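D-glycerate 3-kinase (Cryptococcus neoformans var. grubii serotype A, PDB 6CKG) probably transfers the terminal phosphate of ATP to the 3-hydroxyl of D-glycerate. Local coordinates at residues 182-188 against 294-299. Residues are numbered along the deposited sequence; the frame is centred on the assembly and turned at random.
Sequences WMNGFGP and SYELFQ
Just beyond the C-terminal end of the parallel strand 176-180, the loop 182-188 packs through an aromatic cluster of Trp182, Phe186 and Tyr295 against the C-terminal part of helix 281-298. Phe186 is clamped between the two backbones: Gln299 CA makes a CH-pi contact over one face, 3.9 Å from the ring centroid, while Met183 CA of its own loop sits centrally over the opposite face. A type II turn from Met183 to Phe186, closed by Phe186 N to Met183 O, folds the loop back to bring Met183 there. The far edge of Phe186 points at the face of Tyr295 in an offset edge-to-face pair, planes at 73°, with Phe186 CZ 3.8 Å from Tyr295 CD1. Trp182 meets the same tyrosine obliquely, its CE3 lying 3.7 Å from Tyr295 CE2. A chi1 of 74° tucks the indole of Trp182 in between the N and C branches of its backbone; it lies back over Met183 CB and directs its six-membered edge to the helix, where CH2 reaches Ser294 CB at 3.5 Å. Phe298 O accepts a hydrogen bond from Gly187 N (3.0 Å, 154° at the hydrogen); Phe186 CA adds a CA-H...O contact to that oxygen. Tyr295 OH is hydrogen-bonded to OE1 of Gln56 in the P-loop, and Gln53 NE2, on strand 48-53, to Trp182 O. The loop, covered by helix 281-298, thus lies beside the P-loop that follows strand 48-53, in a fold whose parallel strands run in the 2-3-1-4-5 order characteristic of P-loop kinases.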
ATOM      1  N   TRP A 182      -1.930  -1.335   0.346  1.00 27.45           N
ATOM      2  CA  TRP A 182      -2.145  -2.745   0.035  1.00 32.78           C
ATOM      3  C   TRP A 182      -1.342  -3.188  -1.189  1.00 24.96           C
ATOM      4  O   TRP A 182      -1.009  -4.364  -1.318  1.00 23.68           O
ATOM      5  CB  TRP A 182      -3.642  -3.005  -0.176  1.00 25.25           C
ATOM      6  CG  TRP A 182      -4.164  -2.473  -1.486  1.00 27.26           C
ATOM      7  CD1 TRP A 182      -4.628  -1.213  -1.731  1.00 27.86           C
ATOM      8  CD2 TRP A 182      -4.264  -3.188  -2.732  1.00 27.76           C
ATOM      9  NE1 TRP A 182      -5.022  -1.097  -3.048  1.00 25.97           N
ATOM     10  CE2 TRP A 182      -4.802  -2.294  -3.683  1.00 25.56           C
ATOM     11  CE3 TRP A 182      -3.956  -4.497  -3.128  1.00 27.14           C
ATOM     12  CZ2 TRP A 182      -5.046  -2.664  -5.009  1.00 25.60           C
ATOM     13  CZ3 TRP A 182      -4.194  -4.870  -4.447  1.00 28.65           C
ATOM     14  CH2 TRP A 182      -4.730  -3.952  -5.376  1.00 28.19           C
ATOM     15  N   MET A 183      -1.025  -2.267  -2.094  1.00 25.70           N
ATOM     16  CA  MET A 183      -0.273  -2.587  -3.296  1.00 24.92           C
ATOM     17  C   MET A 183       1.033  -1.808  -3.385  1.00 23.95           C
ATOM     18  O   MET A 183       1.600  -1.691  -4.476  1.00 24.74           O
ATOM     19  CB  MET A 183      -1.129  -2.334  -4.552  1.00 25.69           C
ATOM     20  CG  MET A 183      -1.728  -0.916  -4.634  1.00 21.17           C
ATOM     21  SD  MET A 183      -2.431  -0.411  -6.248  1.00 26.69           S
ATOM     22  CE  MET A 183      -0.945   0.141  -7.086  1.00 22.16           C
ATOM     23  N   ASN A 184       1.519  -1.244  -2.275  1.00 24.75           N
ATOM     24  CA  ASN A 184       2.738  -0.455  -2.357  1.00 22.72           C
ATOM     25  C   ASN A 184       3.891  -1.338  -2.825  1.00 21.67           C
ATOM     26  O   ASN A 184       4.070  -2.459  -2.343  1.00 22.95           O
ATOM     27  CB  ASN A 184       3.054   0.207  -1.001  1.00 22.39           C
ATOM     28  CG  ASN A 184       2.372   1.553  -0.849  1.00 27.72           C
ATOM     29  OD1 ASN A 184       1.354   1.814  -1.499  1.00 27.19           O
ATOM     30  ND2 ASN A 184       2.927   2.422   0.001  1.00 26.92           N
ATOM     31  N   GLY A 185       4.656  -0.847  -3.791  1.00 23.50           N
ATOM     32  CA  GLY A 185       5.767  -1.618  -4.310  1.00 23.04           C
ATOM     33  C   GLY A 185       5.399  -2.663  -5.362  1.00 25.90           C
ATOM     34  O   GLY A 185       6.303  -3.224  -5.994  1.00 27.96           O
ATOM     35  N   PHE A 186       4.116  -2.921  -5.598  1.00 23.40           N
ATOM     36  CA  PHE A 186       3.735  -3.877  -6.644  1.00 22.89           C
ATOM     37  C   PHE A 186       4.361  -3.472  -7.973  1.00 24.21           C
ATOM     38  O   PHE A 186       4.366  -2.291  -8.335  1.00 28.64           O
ATOM     39  CB  PHE A 186       2.216  -3.952  -6.788  1.00 19.84           C
ATOM     40  CG  PHE A 186       1.550  -4.799  -5.745  1.00 22.07           C
ATOM     41  CD1 PHE A 186       2.232  -5.178  -4.605  1.00 21.21           C
ATOM     42  CD2 PHE A 186       0.244  -5.228  -5.914  1.00 22.42           C
ATOM     43  CE1 PHE A 186       1.618  -5.963  -3.629  1.00 23.08           C
ATOM     44  CE2 PHE A 186      -0.384  -6.011  -4.954  1.00 23.48           C
ATOM     45  CZ  PHE A 186       0.309  -6.391  -3.815  1.00 23.94           C
ATOM     46  N   GLY A 187       4.924  -4.456  -8.681  1.00 23.95           N
ATOM     47  CA  GLY A 187       5.616  -4.207  -9.928  1.00 24.65           C
ATOM     48  C   GLY A 187       4.838  -4.650 -11.166  1.00 30.09           C
ATOM     49  O   GLY A 187       4.201  -5.710 -11.186  1.00 27.88           O
ATOM     50  N   PRO A 188       4.877  -3.835 -12.221  1.00 26.69           N
ATOM     51  CA  PRO A 188       4.231  -4.222 -13.481  1.00 29.89           C
ATOM     52  C   PRO A 188       5.002  -5.347 -14.159  1.00 33.00           C
ATOM     53  O   PRO A 188       6.157  -5.631 -13.836  1.00 25.11           O
ATOM     54  CB  PRO A 188       4.290  -2.944 -14.311  1.00 29.46           C
ATOM     55  CG  PRO A 188       5.586  -2.297 -13.827  1.00 33.12           C
ATOM     56  CD  PRO A 188       5.588  -2.548 -12.340  1.00 26.40           C
ATOM     57  N   SER A 294      -4.446  -8.387  -8.489  1.00 26.35           N
ATOM     58  CA  SER A 294      -3.245  -7.581  -8.327  1.00 26.95           C
ATOM     59  C   SER A 294      -2.212  -8.290  -7.463  1.00 32.36           C
ATOM     60  O   SER A 294      -1.013  -8.208  -7.746  1.00 30.91           O
ATOM     61  CB  SER A 294      -3.594  -6.213  -7.729  1.00 26.55           C
ATOM     62  OG  SER A 294      -4.156  -5.360  -8.720  1.00 21.84           O
ATOM     63  N   TYR A 295      -2.654  -8.942  -6.377  1.00 27.33           N
ATOM     64  CA  TYR A 295      -1.750  -9.776  -5.588  1.00 29.92           C
ATOM     65  C   TYR A 295      -1.138 -10.876  -6.445  1.00 31.27           C
ATOM     66  O   TYR A 295       0.074 -11.117  -6.390  1.00 26.86           O
ATOM     67  CB  TYR A 295      -2.489 -10.398  -4.398  1.00 33.29           C
ATOM     68  CG  TYR A 295      -2.881  -9.438  -3.287  1.00 37.29           C
ATOM     69  CD1 TYR A 295      -1.971  -9.069  -2.302  1.00 44.54           C
ATOM     70  CD2 TYR A 295      -4.173  -8.944  -3.198  1.00 33.31           C
ATOM     71  CE1 TYR A 295      -2.336  -8.201  -1.269  1.00 44.69           C
ATOM     72  CE2 TYR A 295      -4.544  -8.075  -2.172  1.00 40.87           C
ATOM     73  CZ  TYR A 295      -3.626  -7.709  -1.217  1.00 44.31           C
ATOM     74  OH  TYR A 295      -4.010  -6.858  -0.203  1.00 50.55           O
ATOM     75  N   GLU A 296      -1.972 -11.561  -7.236  1.00 30.31           N
ATOM     76  CA  GLU A 296      -1.496 -12.690  -8.036  1.00 30.44           C
ATOM     77  C   GLU A 296      -0.452 -12.253  -9.061  1.00 31.09           C
ATOM     78  O   GLU A 296       0.566 -12.931  -9.246  1.00 35.14           O
ATOM     79  CB  GLU A 296      -2.674 -13.372  -8.733  1.00 25.72           C
ATOM     80  CG  GLU A 296      -3.657 -14.038  -7.770  1.00 28.90           C
ATOM     81  CD  GLU A 296      -4.888 -14.595  -8.464  1.00 33.06           C
ATOM     82  OE1 GLU A 296      -4.877 -14.714  -9.701  1.00 34.51           O
ATOM     83  OE2 GLU A 296      -5.864 -14.939  -7.767  1.00 37.03           O
ATOM     84  N   LEU A 297      -0.684 -11.126  -9.737  1.00 28.15           N
ATOM     85  CA  LEU A 297       0.156 -10.708 -10.855  1.00 27.31           C
ATOM     86  C   LEU A 297       1.365  -9.870 -10.455  1.00 29.54           C
ATOM     87  O   LEU A 297       2.419  -9.975 -11.091  1.00 26.93           O
ATOM     88  CB  LEU A 297      -0.668  -9.899 -11.853  1.00 23.89           C
ATOM     89  CG  LEU A 297      -1.737 -10.660 -12.633  1.00 29.44           C
ATOM     90  CD1 LEU A 297      -2.431  -9.691 -13.561  1.00 27.23           C
ATOM     91  CD2 LEU A 297      -1.103 -11.799 -13.418  1.00 27.17           C
ATOM     92  N   PHE A 298       1.230  -8.994  -9.458  1.00 26.27           N
ATOM     93  CA  PHE A 298       2.172  -7.893  -9.279  1.00 27.01           C
ATOM     94  C   PHE A 298       2.923  -7.909  -7.954  1.00 26.16           C
ATOM     95  O   PHE A 298       3.854  -7.112  -7.782  1.00 26.55           O
ATOM     96  CB  PHE A 298       1.445  -6.539  -9.379  1.00 23.65           C
ATOM     97  CG  PHE A 298       0.578  -6.391 -10.590  1.00 25.47           C
ATOM     98  CD1 PHE A 298       1.054  -6.699 -11.860  1.00 25.68           C
ATOM     99  CD2 PHE A 298      -0.723  -5.936 -10.455  1.00 26.81           C
ATOM    100  CE1 PHE A 298       0.240  -6.542 -12.976  1.00 24.79           C
ATOM    101  CE2 PHE A 298      -1.528  -5.787 -11.546  1.00 24.95           C
ATOM    102  CZ  PHE A 298      -1.049  -6.102 -12.815  1.00 24.81           C
ATOM    103  N   GLN A 299       2.516  -8.740  -7.003  1.00 27.06           N
ATOM    104  CA  GLN A 299       3.117  -8.694  -5.675  1.00 28.50           C
ATOM    105  C   GLN A 299       4.603  -9.035  -5.708  1.00 30.75           C
ATOM    106  O   GLN A 299       5.364  -8.553  -4.864  1.00 26.24           O
ATOM    107  CB  GLN A 299       2.370  -9.657  -4.757  1.00 34.46           C
ATOM    108  CG  GLN A 299       2.712  -9.580  -3.299  1.00 50.28           C
ATOM    109  CD  GLN A 299       1.845 -10.508  -2.486  1.00 58.86           C
ATOM    110  OE1 GLN A 299       1.362 -10.143  -1.411  1.00 67.35           O
ATOM    111  NE2 GLN A 299       1.624 -11.712  -3.002  1.00 56.93           N
TER